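Local coordinates for EvdO1 (Micromonospora carbonacea, PDB 4XBZ), which probably catalyses an oxidative cyclization in orthosomycin biosynthesis, as a metal-dependent oxygenase of the phytanoyl-CoA dioxygenase family, at residues His238-Leu243 / Tyr258-Pro263; Pro125-Ile130 / Ile179-Tyr184; Gln73-Ala78 / Ala115-Met120; Ala78-Ala83 / Gly251-Val256. All blocks are in the same frame, centred on the assembly; numbering follows the deposited sequence.

Interaction 1 (His238-Leu243 / Tyr258-Pro263); sequences HNILTL and YFEYRP
With CG anti to its backbone N (chi1 -168°) and the chain extended, Glu260 places its carboxylate beside Ile240, whose CG2 lies beside its own backbone N while CG1 takes the position between N and C (chi1 54°). Glu260 OE2 and Ile240 CG2 then stand 3.8 Å apart, an oxygen resting against a methyl as the two side chains cross obliquely. The rings of His238 and Tyr258 come together loosely: Tyr258 CE1 lies at the edge of the imidazole, 4.5 Å from His238 CE1. The nearest CA atoms, those of Ile240 and Glu260, are 9.1 Å apart because strand 179-184 runs between strands 235-239 and 256-263 in the major sheet of the double-stranded beta helix; Asp180 of that middle strand touches both His238 and Glu260. His238 gives its main polar bond to neither segment: its NE2 is hydrogen-bonded to Asp162 OD2, and Asp162 binds the nickel with His160 and His244. Glu260 is held from its own strand by a salt bridge, Arg262 NE to OE1 at 2.6 Å, with OE1 lying in the guanidinium plane but the donor standing 40° out of the carboxylate plane. Thr142 OG1 bonds to the same oxygen. Arg262 NH1 bonds to Gly164 O and NH2 to Ala163 O. A leucine in place of Glu260 would probably leave Arg262 NE without its charged mate and Thr142 OG1 without this partner, though both backbone oxygens would still hold the guanidinium. Just beyond the strand end, Leu241 N donates to Asn239 OD1 at 2.9 Å, closing an Asx turn within the type I beta turn Asn239-Thr242.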
loop_
_atom_site.group_PDB
_atom_site.type_symbol
_atom_site.label_atom_id
_atom_site.label_comp_id
_atom_site.label_asym_id
_atom_site.label_seq_id
_atom_site.Cartn_x
_atom_site.Cartn_y
_atom_site.Cartn_z
ATOM N N HIS A 238 1.833 -3.495 -12.311
ATOM C CA HIS A 238 2.708 -4.514 -11.759
ATOM C C HIS A 238 3.778 -3.971 -10.819
ATOM O O HIS A 238 4.333 -2.878 -10.986
ATOM C CB HIS A 238 3.314 -5.381 -12.892
ATOM C CG HIS A 238 4.556 -4.840 -13.537
ATOM N ND1 HIS A 238 4.541 -4.230 -14.776
ATOM C CD2 HIS A 238 5.860 -4.934 -13.183
ATOM C CE1 HIS A 238 5.777 -3.919 -15.130
ATOM N NE2 HIS A 238 6.598 -4.333 -14.178
ATOM N N ASN A 239 3.975 -4.755 -9.770
ATOM C CA ASN A 239 5.042 -4.598 -8.809
ATOM C C ASN A 239 6.366 -4.844 -9.512
ATOM O O ASN A 239 6.506 -5.851 -10.208
ATOM C CB ASN A 239 4.830 -5.588 -7.671
ATOM C CG ASN A 239 5.774 -5.381 -6.515
ATOM O OD1 ASN A 239 6.918 -4.952 -6.678
ATOM N ND2 ASN A 239 5.301 -5.724 -5.325
ATOM N N ILE A 240 7.325 -3.937 -9.337
ATOM C CA ILE A 240 8.612 -4.052 -10.027
ATOM C C ILE A 240 9.392 -5.301 -9.592
ATOM O O ILE A 240 10.327 -5.719 -10.279
ATOM C CB ILE A 240 9.496 -2.798 -9.797
ATOM C CG1 ILE A 240 9.640 -2.528 -8.297
ATOM C CG2 ILE A 240 8.890 -1.577 -10.494
ATOM C CD1 ILE A 240 10.986 -2.058 -7.884
ATOM N N LEU A 241 9.001 -5.887 -8.461
ATOM C CA LEU A 241 9.638 -7.099 -7.944
ATOM C C LEU A 241 8.992 -8.380 -8.505
ATOM O O LEU A 241 9.486 -9.497 -8.284
ATOM C CB LEU A 241 9.573 -7.122 -6.404
ATOM C CG LEU A 241 10.263 -5.981 -5.640
ATOM C CD1 LEU A 241 10.167 -6.131 -4.110
ATOM C CD2 LEU A 241 11.700 -5.901 -6.073
ATOM N N THR A 242 7.866 -8.229 -9.200
ATOM C CA THR A 242 7.254 -9.384 -9.845
ATOM C C THR A 242 8.057 -9.763 -11.078
ATOM O O THR A 242 8.252 -8.942 -11.972
ATOM C CB THR A 242 5.800 -9.133 -10.248
ATOM O OG1 THR A 242 5.063 -8.663 -9.113
ATOM C CG2 THR A 242 5.171 -10.424 -10.782
ATOM N N LEU A 243 8.532 -11.003 -11.100
ATOM C CA LEU A 243 9.234 -11.557 -12.253
ATOM C C LEU A 243 8.319 -11.573 -13.477
ATOM O O LEU A 243 7.197 -12.075 -13.410
ATOM C CB LEU A 243 9.742 -12.969 -11.944
ATOM C CG LEU A 243 10.818 -13.486 -12.898
ATOM C CD1 LEU A 243 12.059 -12.619 -12.798
ATOM C CD2 LEU A 243 11.160 -14.944 -12.613
ATOM N N TYR A 258 4.183 3.472 -20.150
ATOM C CA TYR A 258 4.509 3.103 -18.766
ATOM C C TYR A 258 4.775 4.323 -17.906
ATOM O O TYR A 258 5.685 5.111 -18.187
ATOM C CB TYR A 258 5.742 2.182 -18.682
ATOM C CG TYR A 258 5.500 0.760 -19.142
ATOM C CD1 TYR A 258 4.896 -0.178 -18.301
ATOM C CD2 TYR A 258 5.873 0.350 -20.422
ATOM C CE1 TYR A 258 4.669 -1.486 -18.719
ATOM C CE2 TYR A 258 5.641 -0.953 -20.852
ATOM C CZ TYR A 258 5.037 -1.872 -19.996
ATOM O OH TYR A 258 4.812 -3.172 -20.432
ATOM N N PHE A 259 3.981 4.445 -16.850
ATOM C CA PHE A 259 4.231 5.362 -15.738
ATOM C C PHE A 259 4.665 4.596 -14.483
ATOM O O PHE A 259 3.870 3.811 -13.967
ATOM C CB PHE A 259 2.966 6.147 -15.395
ATOM C CG PHE A 259 2.435 7.000 -16.502
ATOM C CD1 PHE A 259 3.258 7.446 -17.532
ATOM C CD2 PHE A 259 1.106 7.403 -16.483
ATOM C CE1 PHE A 259 2.743 8.252 -18.535
ATOM C CE2 PHE A 259 0.586 8.201 -17.481
ATOM C CZ PHE A 259 1.398 8.629 -18.508
ATOM N N GLU A 260 5.884 4.809 -13.980
ATOM C CA GLU A 260 6.229 4.315 -12.633
ATOM C C GLU A 260 5.920 5.337 -11.537
ATOM O O GLU A 260 5.996 6.547 -11.747
ATOM C CB GLU A 260 7.699 3.913 -12.505
ATOM C CG GLU A 260 7.974 3.120 -11.206
ATOM C CD GLU A 260 9.453 3.090 -10.785
ATOM O OE1 GLU A 260 9.969 4.107 -10.243
ATOM O OE2 GLU A 260 10.099 2.040 -10.977
ATOM N N TYR A 261 5.553 4.824 -10.369
ATOM C CA TYR A 261 5.304 5.636 -9.192
ATOM C C TYR A 261 6.073 5.056 -8.019
ATOM O O TYR A 261 6.264 3.846 -7.962
ATOM C CB TYR A 261 3.813 5.685 -8.878
ATOM C CG TYR A 261 2.972 6.253 -9.995
ATOM C CD1 TYR A 261 2.450 5.429 -10.981
ATOM C CD2 TYR A 261 2.711 7.623 -10.072
ATOM C CE1 TYR A 261 1.675 5.934 -12.006
ATOM C CE2 TYR A 261 1.942 8.146 -11.099
ATOM C CZ TYR A 261 1.427 7.293 -12.066
ATOM O OH TYR A 261 0.665 7.798 -13.092
ATOM N N ARG A 262 6.539 5.919 -7.117
ATOM C CA ARG A 262 7.128 5.503 -5.842
ATOM C C ARG A 262 6.650 6.425 -4.714
ATOM O O ARG A 262 6.188 7.537 -4.970
ATOM C CB ARG A 262 8.657 5.528 -5.903
ATOM C CG ARG A 262 9.260 4.632 -6.943
ATOM C CD ARG A 262 10.795 4.644 -6.921
ATOM N NE ARG A 262 11.329 3.884 -8.049
ATOM C CZ ARG A 262 12.252 2.926 -7.968
ATOM N NH1 ARG A 262 12.797 2.599 -6.797
ATOM N NH2 ARG A 262 12.639 2.298 -9.076
ATOM N N PRO A 263 6.759 5.976 -3.456
ATOM C CA PRO A 263 6.417 6.909 -2.372
ATOM C C PRO A 263 7.494 7.975 -2.182
ATOM O O PRO A 263 8.677 7.654 -2.278
ATOM C CB PRO A 263 6.312 5.993 -1.140
ATOM C CG PRO A 263 6.075 4.606 -1.717
ATOM C CD PRO A 263 6.921 4.597 -2.961
#

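Interaction 2 (Pro125-Ile130 / Ile179-Tyr184); sequences PLLLRI and IDAGIY
Leu127 alone carries the helix side of this contact, dividing its two methyls between two residues of the strand. Its CD1 meets Ala181 CB at 4.1 Å, and its CD2 reaches Ile183 CD1 at 3.9 Å, where the two chains advance on each other tip to tip. Both are apolar van der Waals contacts. The leucine can span the two because its first torsion (chi1 175°) puts CG beside the carbonyl carbon, from where CD1 and CD2 diverge to the two strand residues; its CA still lies 8.5 Å from that of Ala181, so the side chains bridge most of the separation. Ala181 and Ile183 are two apart on the strand and so present the same face. Fit is close at these three buried residues and slackens along the strand: Ile179 also starts toward the helix, yet its CD1 stays 6.5 Å from Ile130 O. The other flank of the helix is more open, with Leu126 and Arg129 partly exposed; there Pro125 O sits over the centre of the Arg129 guanidinium, 3.7 Å above its plane, and Arg129 NH2 bonds to Glu302 O. Helix 125-134 thus covers the outer face of the major sheet, Leu127 also touching Phe259 and Tyr261 of strand 256-263 and Ile130 reaching Leu237 of strand 235-239, while Leu128 packs behind against Leu285 and Ile289 of helix 275-293.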
loop_
_atom_site.group_PDB
_atom_site.type_symbol
_atom_site.label_atom_id
_atom_site.label_comp_id
_atom_site.label_asym_id
_atom_site.label_seq_id
_atom_site.Cartn_x
_atom_site.Cartn_y
_atom_site.Cartn_z
ATOM N N PRO A 125 -7.455 10.983 -13.188
ATOM C CA PRO A 125 -7.914 10.877 -11.798
ATOM C C PRO A 125 -8.250 9.447 -11.354
ATOM O O PRO A 125 -8.099 9.164 -10.165
ATOM C CB PRO A 125 -9.165 11.762 -11.779
ATOM C CG PRO A 125 -9.671 11.716 -13.194
ATOM C CD PRO A 125 -8.454 11.640 -14.053
ATOM N N LEU A 126 -8.677 8.565 -12.263
ATOM C CA LEU A 126 -8.912 7.174 -11.881
ATOM C C LEU A 126 -7.574 6.464 -11.674
ATOM O O LEU A 126 -7.389 5.710 -10.707
ATOM C CB LEU A 126 -9.760 6.438 -12.926
ATOM C CG LEU A 126 -11.225 6.868 -13.065
ATOM C CD1 LEU A 126 -12.027 5.902 -13.944
ATOM C CD2 LEU A 126 -11.900 7.053 -11.703
ATOM N N LEU A 127 -6.636 6.715 -12.586
ATOM C CA LEU A 127 -5.278 6.194 -12.446
ATOM C C LEU A 127 -4.649 6.622 -11.105
ATOM O O LEU A 127 -4.191 5.782 -10.317
ATOM C CB LEU A 127 -4.417 6.655 -13.625
ATOM C CG LEU A 127 -2.926 6.325 -13.632
ATOM C CD1 LEU A 127 -2.681 4.848 -13.401
ATOM C CD2 LEU A 127 -2.257 6.788 -14.947
ATOM N N LEU A 128 -4.657 7.924 -10.839
ATOM C CA LEU A 128 -4.029 8.475 -9.632
ATOM C C LEU A 128 -4.731 8.087 -8.307
ATOM O O LEU A 128 -4.069 7.881 -7.290
ATOM C CB LEU A 128 -3.953 9.989 -9.746
ATOM C CG LEU A 128 -3.092 10.503 -10.892
ATOM C CD1 LEU A 128 -3.266 12.010 -11.023
ATOM C CD2 LEU A 128 -1.625 10.150 -10.651
ATOM N N ARG A 129 -6.057 7.960 -8.324
ATOM C CA ARG A 129 -6.759 7.520 -7.123
ATOM C C ARG A 129 -6.459 6.060 -6.807
ATOM O O ARG A 129 -6.445 5.673 -5.629
ATOM C CB ARG A 129 -8.273 7.739 -7.241
ATOM C CG ARG A 129 -8.671 9.173 -6.892
ATOM C CD ARG A 129 -10.144 9.310 -6.513
ATOM N NE ARG A 129 -11.016 9.491 -7.670
ATOM C CZ ARG A 129 -11.112 10.620 -8.372
ATOM N NH1 ARG A 129 -10.371 11.678 -8.054
ATOM N NH2 ARG A 129 -11.943 10.688 -9.406
ATOM N N ILE A 130 -6.226 5.257 -7.846
ATOM C CA ILE A 130 -5.807 3.877 -7.638
ATOM C C ILE A 130 -4.398 3.850 -7.072
ATOM O O ILE A 130 -4.143 3.170 -6.071
ATOM C CB ILE A 130 -5.826 3.046 -8.926
ATOM C CG1 ILE A 130 -7.260 2.817 -9.405
ATOM C CG2 ILE A 130 -5.111 1.718 -8.690
ATOM C CD1 ILE A 130 -7.333 2.317 -10.842
ATOM N N ILE A 179 5.564 0.908 -8.322
ATOM C CA ILE A 179 4.624 0.319 -9.260
ATOM C C ILE A 179 4.773 0.886 -10.678
ATOM O O ILE A 179 4.873 2.101 -10.877
ATOM C CB ILE A 179 3.170 0.535 -8.778
ATOM C CG1 ILE A 179 2.979 -0.010 -7.357
ATOM C CG2 ILE A 179 2.166 -0.083 -9.765
ATOM C CD1 ILE A 179 1.562 0.130 -6.837
ATOM N N ASP A 180 4.796 -0.029 -11.642
ATOM C CA ASP A 180 4.641 0.270 -13.063
ATOM C C ASP A 180 3.177 0.251 -13.491
ATOM O O ASP A 180 2.493 -0.758 -13.318
ATOM C CB ASP A 180 5.396 -0.754 -13.898
ATOM C CG ASP A 180 6.728 -0.262 -14.343
ATOM O OD1 ASP A 180 6.848 0.957 -14.588
ATOM O OD2 ASP A 180 7.650 -1.091 -14.442
ATOM N N ALA A 181 2.692 1.352 -14.051
ATOM C CA ALA A 181 1.377 1.349 -14.673
ATOM C C ALA A 181 1.556 1.309 -16.182
ATOM O O ALA A 181 2.135 2.232 -16.774
ATOM C CB ALA A 181 0.576 2.551 -14.262
ATOM N N GLY A 182 1.077 0.229 -16.793
ATOM C CA GLY A 182 1.205 0.024 -18.224
ATOM C C GLY A 182 -0.132 0.266 -18.876
ATOM O O GLY A 182 -1.073 -0.499 -18.669
ATOM N N ILE A 183 -0.226 1.351 -19.639
ATOM C CA ILE A 183 -1.462 1.685 -20.336
ATOM C C ILE A 183 -1.367 1.252 -21.808
ATOM O O ILE A 183 -0.482 1.681 -22.553
ATOM C CB ILE A 183 -1.752 3.171 -20.205
ATOM C CG1 ILE A 183 -1.718 3.535 -18.722
ATOM C CG2 ILE A 183 -3.093 3.519 -20.823
ATOM C CD1 ILE A 183 -1.977 4.991 -18.424
ATOM N N TYR A 184 -2.266 0.359 -22.203
ATOM C CA TYR A 184 -2.154 -0.316 -23.490
ATOM C C TYR A 184 -2.853 0.426 -24.625
ATOM O O TYR A 184 -4.059 0.700 -24.565
ATOM C CB TYR A 184 -2.698 -1.739 -23.366
ATOM C CG TYR A 184 -1.709 -2.655 -22.705
ATOM C CD1 TYR A 184 -1.305 -2.438 -21.391
ATOM C CD2 TYR A 184 -1.160 -3.726 -23.390
ATOM C CE1 TYR A 184 -0.386 -3.260 -20.780
ATOM C CE2 TYR A 184 -0.249 -4.561 -22.781
ATOM C CZ TYR A 184 0.136 -4.321 -21.468
ATOM O OH TYR A 184 1.060 -5.133 -20.851
#

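Interaction 3 (Gln73-Ala78 / Ala115-Met120); sequences QEAGRA and ARPIAM
A single methyl, Ala75 CB, is the bump that fits between these helices, and Ala115, Pro117 and Ile118 form the shallow hollow that takes it. The three walls are almost equally far from it: Pro117 CG at 4.1 Å, Ala115 CB at 4.2 Å and Ile118 CG1 at 4.2 Å. Ile118 supplies its wall through CG1, which sits beside the backbone N (chi1 -63°) and so leans toward the start of its own helix; the proline ring forms the wall beside Ala115, these two being less buried than Ile118. So small a bump brings the backbones close, with Ala75 CA and Ala115 CA 6.4 Å apart. The contact joins helix 66-86 to the first turn of helix 116-121, which Ala115 O opens by accepting from both Ile118 N and Ala119 N; helix 111-114 lies alongside, Ile118 touching its Val111 and Val112. Outside the hollow, Arg77 NE makes a nearly straight bond (179°) to Glu74 OE1 at 3.0 Å. One turn on, Leu79 extends the apolar seam to Ala115 and Ile118. With methyl, methylene and ring carbons as its whole content, the junction probably rests on shape and on the burial of apolar carbon, and the charged pair stays at the surface.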
loop_
_atom_site.group_PDB
_atom_site.type_symbol
_atom_site.label_atom_id
_atom_site.label_comp_id
_atom_site.label_asym_id
_atom_site.label_seq_id
_atom_site.Cartn_x
_atom_site.Cartn_y
_atom_site.Cartn_z
ATOM N N GLN A 73 -3.567 7.123 -28.611
ATOM C CA GLN A 73 -3.079 6.305 -29.724
ATOM C C GLN A 73 -2.405 7.156 -30.799
ATOM O O GLN A 73 -1.403 6.739 -31.366
ATOM C CB GLN A 73 -4.223 5.494 -30.353
ATOM C CG GLN A 73 -4.530 4.205 -29.628
ATOM C CD GLN A 73 -5.904 3.643 -29.974
ATOM O OE1 GLN A 73 -6.818 4.385 -30.350
ATOM N NE2 GLN A 73 -6.057 2.324 -29.843
ATOM N N GLU A 74 -2.967 8.334 -31.082
ATOM C CA GLU A 74 -2.462 9.186 -32.160
ATOM C C GLU A 74 -1.203 9.907 -31.715
ATOM O O GLU A 74 -0.307 10.160 -32.522
ATOM C CB GLU A 74 -3.529 10.193 -32.611
ATOM C CG GLU A 74 -3.017 11.329 -33.528
ATOM C CD GLU A 74 -2.338 10.844 -34.822
ATOM O OE1 GLU A 74 -2.725 9.786 -35.378
ATOM O OE2 GLU A 74 -1.401 11.535 -35.290
ATOM N N ALA A 75 -1.132 10.224 -30.424
ATOM C CA ALA A 75 0.081 10.812 -29.868
ATOM C C ALA A 75 1.213 9.780 -29.892
ATOM O O ALA A 75 2.368 10.113 -30.154
ATOM C CB ALA A 75 -0.165 11.330 -28.450
ATOM N N GLY A 76 0.869 8.521 -29.649
ATOM C CA GLY A 76 1.832 7.444 -29.750
ATOM C C GLY A 76 2.377 7.285 -31.157
ATOM O O GLY A 76 3.583 7.156 -31.349
ATOM N N ARG A 77 1.487 7.288 -32.147
ATOM C CA ARG A 77 1.914 7.157 -33.531
ATOM C C ARG A 77 2.857 8.306 -33.896
ATOM O O ARG A 77 3.925 8.100 -34.478
ATOM C CB ARG A 77 0.713 7.137 -34.474
ATOM C CG ARG A 77 1.116 6.922 -35.933
ATOM C CD ARG A 77 0.075 7.468 -36.893
ATOM N NE ARG A 77 -0.127 8.902 -36.708
ATOM C CZ ARG A 77 0.744 9.839 -37.084
ATOM N NH1 ARG A 77 1.900 9.501 -37.650
ATOM N NH2 ARG A 77 0.467 11.119 -36.876
ATOM N N ALA A 78 2.456 9.511 -33.509
ATOM C CA ALA A 78 3.245 10.705 -33.755
ATOM C C ALA A 78 4.657 10.580 -33.193
ATOM O O ALA A 78 5.617 10.973 -33.839
ATOM C CB ALA A 78 2.549 11.915 -33.171
ATOM N N ALA A 115 4.372 15.080 -25.494
ATOM C CA ALA A 115 3.054 15.018 -26.106
ATOM C C ALA A 115 1.962 15.371 -25.109
ATOM O O ALA A 115 1.756 14.663 -24.124
ATOM C CB ALA A 115 2.813 13.632 -26.684
ATOM N N ARG A 116 1.246 16.451 -25.395
ATOM C CA ARG A 116 0.238 16.982 -24.492
ATOM C C ARG A 116 -0.860 15.969 -24.105
ATOM O O ARG A 116 -1.302 15.949 -22.947
ATOM C CB ARG A 116 -0.386 18.248 -25.105
ATOM C CG ARG A 116 -1.268 19.042 -24.137
ATOM C CD ARG A 116 -1.846 20.324 -24.746
ATOM N NE ARG A 116 -2.986 20.792 -23.962
ATOM C CZ ARG A 116 -2.888 21.597 -22.910
ATOM N NH1 ARG A 116 -1.698 22.034 -22.532
ATOM N NH2 ARG A 116 -3.976 21.968 -22.237
ATOM N N PRO A 117 -1.313 15.121 -25.056
ATOM C CA PRO A 117 -2.327 14.166 -24.595
ATOM C C PRO A 117 -1.802 13.180 -23.551
ATOM O O PRO A 117 -2.579 12.666 -22.740
ATOM C CB PRO A 117 -2.723 13.430 -25.878
ATOM C CG PRO A 117 -2.425 14.401 -26.962
ATOM C CD PRO A 117 -1.168 15.092 -26.525
ATOM N N ILE A 118 -0.501 12.919 -23.572
ATOM C CA ILE A 118 0.091 11.974 -22.632
ATOM C C ILE A 118 0.347 12.619 -21.241
ATOM O O ILE A 118 0.161 11.968 -20.203
ATOM C CB ILE A 118 1.381 11.376 -23.227
ATOM C CG1 ILE A 118 1.033 10.585 -24.503
ATOM C CG2 ILE A 118 2.080 10.485 -22.224
ATOM C CD1 ILE A 118 2.218 9.858 -25.123
ATOM N N ALA A 119 0.720 13.899 -21.222
ATOM C CA ALA A 119 0.812 14.646 -19.968
ATOM C C ALA A 119 -0.532 14.663 -19.231
ATOM O O ALA A 119 -0.601 14.423 -18.027
ATOM C CB ALA A 119 1.290 16.066 -20.227
ATOM N N MET A 120 -1.606 14.928 -19.963
ATOM C CA MET A 120 -2.943 14.899 -19.384
ATOM C C MET A 120 -3.321 13.486 -18.914
ATOM O O MET A 120 -4.015 13.315 -17.902
ATOM C CB MET A 120 -3.970 15.430 -20.393
ATOM C CG MET A 120 -3.748 16.914 -20.778
ATOM S SD MET A 120 -5.193 17.778 -21.463
ATOM C CE MET A 120 -5.495 16.835 -22.963
#

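Interaction 4 (Ala78-Ala83 / Gly251-Val256); sequences ALIDRA and GKQRRV
Ile80 sends its CD1 methyl into a notch between Gln253 and Arg255 of the loop that leads from strand 244-246 into strand 256-263, so the contact joins helix 66-86 to that connection. The isoleucine is stretched to its full length (chi2 178°), which puts the methyl at the far end of a side chain that leaves the helix toward the loop. Gln253 comes from the opposite direction, also extended, and ends with its amide against that methyl: NE2 is 3.5 Å from Ile80 CD1, while CD and OE1 are each 3.6 Å from it. Ile80 CG2 adds a second touch, 3.8 Å from Gln253 NE2. Arg255 closes the other wall with its aliphatic part, CD lying 3.6 Å from Ile80 CD1. A bend at chi3 (-62°) then turns its guanidinium aside, where NE forms a salt bridge with Asp186 and NH1 bonds to Gln73 O. An alanine in place of Gln253 would take away the amide wall, and the Ile80 methyl would probably be left with a gap on that side. Chemically, the contact sets a methyl against the amide of Gln253 and the aliphatic carbons of Arg255, so the helix is gripped by van der Waals fit here and by the arginine's hydrogen bond to Gln73 O.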
loop_
_atom_site.group_PDB
_atom_site.type_symbol
_atom_site.label_atom_id
_atom_site.label_comp_id
_atom_site.label_asym_id
_atom_site.label_seq_id
_atom_site.Cartn_x
_atom_site.Cartn_y
_atom_site.Cartn_z
ATOM N N ALA A 78 2.456 9.511 -33.509
ATOM C CA ALA A 78 3.245 10.705 -33.755
ATOM C C ALA A 78 4.657 10.580 -33.193
ATOM O O ALA A 78 5.617 10.973 -33.839
ATOM C CB ALA A 78 2.549 11.915 -33.171
ATOM N N LEU A 79 4.791 10.013 -31.997
ATOM C CA LEU A 79 6.108 9.900 -31.371
ATOM C C LEU A 79 6.967 8.872 -32.074
ATOM O O LEU A 79 8.174 9.057 -32.246
ATOM C CB LEU A 79 5.973 9.544 -29.891
ATOM C CG LEU A 79 5.518 10.727 -29.037
ATOM C CD1 LEU A 79 4.853 10.257 -27.767
ATOM C CD2 LEU A 79 6.727 11.614 -28.740
ATOM N N ILE A 80 6.341 7.781 -32.478
ATOM C CA ILE A 80 7.071 6.727 -33.157
ATOM C C ILE A 80 7.542 7.263 -34.501
ATOM O O ILE A 80 8.687 7.050 -34.885
ATOM C CB ILE A 80 6.218 5.448 -33.338
ATOM C CG1 ILE A 80 6.002 4.763 -31.983
ATOM C CG2 ILE A 80 6.892 4.499 -34.309
ATOM C CD1 ILE A 80 5.114 3.506 -32.046
ATOM N N ASP A 81 6.664 7.991 -35.189
ATOM C CA ASP A 81 6.999 8.554 -36.501
ATOM C C ASP A 81 8.206 9.492 -36.369
ATOM O O ASP A 81 9.111 9.487 -37.211
ATOM C CB ASP A 81 5.784 9.283 -37.106
ATOM C CG ASP A 81 6.037 9.788 -38.525
ATOM O OD1 ASP A 81 6.817 9.157 -39.275
ATOM O OD2 ASP A 81 5.444 10.822 -38.899
ATOM N N ARG A 82 8.233 10.259 -35.280
ATOM C CA ARG A 82 9.338 11.169 -35.002
ATOM C C ARG A 82 10.658 10.430 -34.824
ATOM O O ARG A 82 11.687 10.846 -35.359
ATOM C CB ARG A 82 9.032 11.997 -33.755
ATOM C CG ARG A 82 10.247 12.631 -33.092
ATOM C CD ARG A 82 9.830 13.400 -31.842
ATOM N NE ARG A 82 10.941 14.136 -31.255
ATOM C CZ ARG A 82 10.822 14.936 -30.201
ATOM N NH1 ARG A 82 9.634 15.106 -29.618
ATOM N NH2 ARG A 82 11.890 15.565 -29.728
ATOM N N ALA A 83 10.623 9.323 -34.088
ATOM C CA ALA A 83 11.840 8.580 -33.801
ATOM C C ALA A 83 12.475 8.057 -35.078
ATOM O O ALA A 83 13.693 8.103 -35.232
ATOM C CB ALA A 83 11.555 7.436 -32.843
ATOM N N GLY A 251 4.483 -9.337 -35.983
ATOM C CA GLY A 251 3.240 -8.860 -36.572
ATOM C C GLY A 251 2.409 -7.800 -35.865
ATOM O O GLY A 251 1.393 -7.359 -36.404
ATOM N N LYS A 252 2.812 -7.390 -34.667
ATOM C CA LYS A 252 2.046 -6.395 -33.924
ATOM C C LYS A 252 2.972 -5.376 -33.293
ATOM O O LYS A 252 4.005 -5.751 -32.743
ATOM C CB LYS A 252 1.194 -7.049 -32.839
ATOM C CG LYS A 252 0.220 -8.098 -33.332
ATOM C CD LYS A 252 -0.558 -8.716 -32.165
ATOM C CE LYS A 252 -1.592 -9.716 -32.672
ATOM N NZ LYS A 252 -1.008 -10.518 -33.791
ATOM N N GLN A 253 2.609 -4.094 -33.348
ATOM C CA GLN A 253 3.518 -3.079 -32.823
ATOM C C GLN A 253 3.451 -2.979 -31.285
ATOM O O GLN A 253 4.420 -2.547 -30.641
ATOM C CB GLN A 253 3.255 -1.710 -33.464
ATOM C CG GLN A 253 4.474 -0.778 -33.366
ATOM C CD GLN A 253 4.244 0.589 -33.994
ATOM O OE1 GLN A 253 3.148 1.160 -33.893
ATOM N NE2 GLN A 253 5.283 1.122 -34.655
ATOM N N ARG A 254 2.323 -3.386 -30.712
ATOM C CA ARG A 254 2.190 -3.540 -29.256
ATOM C C ARG A 254 2.764 -2.358 -28.472
ATOM O O ARG A 254 3.803 -2.468 -27.833
ATOM C CB ARG A 254 2.862 -4.843 -28.808
ATOM C CG ARG A 254 2.197 -6.091 -29.367
ATOM C CD ARG A 254 1.764 -7.014 -28.257
ATOM N NE ARG A 254 1.807 -6.327 -26.980
ATOM C CZ ARG A 254 2.540 -6.709 -25.940
ATOM N NH1 ARG A 254 3.276 -7.804 -25.990
ATOM N NH2 ARG A 254 2.522 -5.978 -24.844
ATOM N N ARG A 255 2.093 -1.220 -28.548
ATOM C CA ARG A 255 2.562 -0.030 -27.858
ATOM C C ARG A 255 1.975 0.048 -26.444
ATOM O O ARG A 255 0.757 -0.060 -26.254
ATOM C CB ARG A 255 2.203 1.231 -28.659
ATOM C CG ARG A 255 2.652 1.210 -30.129
ATOM C CD ARG A 255 1.891 2.241 -30.952
ATOM N NE ARG A 255 0.450 1.992 -30.984
ATOM C CZ ARG A 255 -0.461 2.912 -31.286
ATOM N NH1 ARG A 255 -0.075 4.152 -31.577
ATOM N NH2 ARG A 255 -1.757 2.600 -31.279
ATOM N N VAL A 256 2.854 0.250 -25.464
ATOM C CA VAL A 256 2.442 0.455 -24.081
ATOM C C VAL A 256 3.106 1.699 -23.482
ATOM O O VAL A 256 4.322 1.865 -23.573
ATOM C CB VAL A 256 2.785 -0.761 -23.192
ATOM C CG1 VAL A 256 2.373 -0.488 -21.735
ATOM C CG2 VAL A 256 2.104 -2.021 -23.705
#

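Overall arrangement
The four contacts run from the metal centre to the outer helices. Interaction 1 is nearest the nickel, the His238 side chain being about 5 Å from it; in interaction 2 the Ala181 side chain is about 12 Å away. Their centres are about 11 Å apart, and both contacts use the major sheet, where Phe259 O and Ala181 N (2.7 Å) make a probable hydrogen bond. Interactions 3 and 4, with centres also about 11 Å apart, use successive turns of helix 66-86 and share Ala78; Ile118 CD1 lies 3.8 Å from Leu79 CD1 between them. Phe259 CZ, 3.9 Å from Ile118 O, links interactions 1 and 3, and Val256 packs on Tyr184 between interactions 4 and 2.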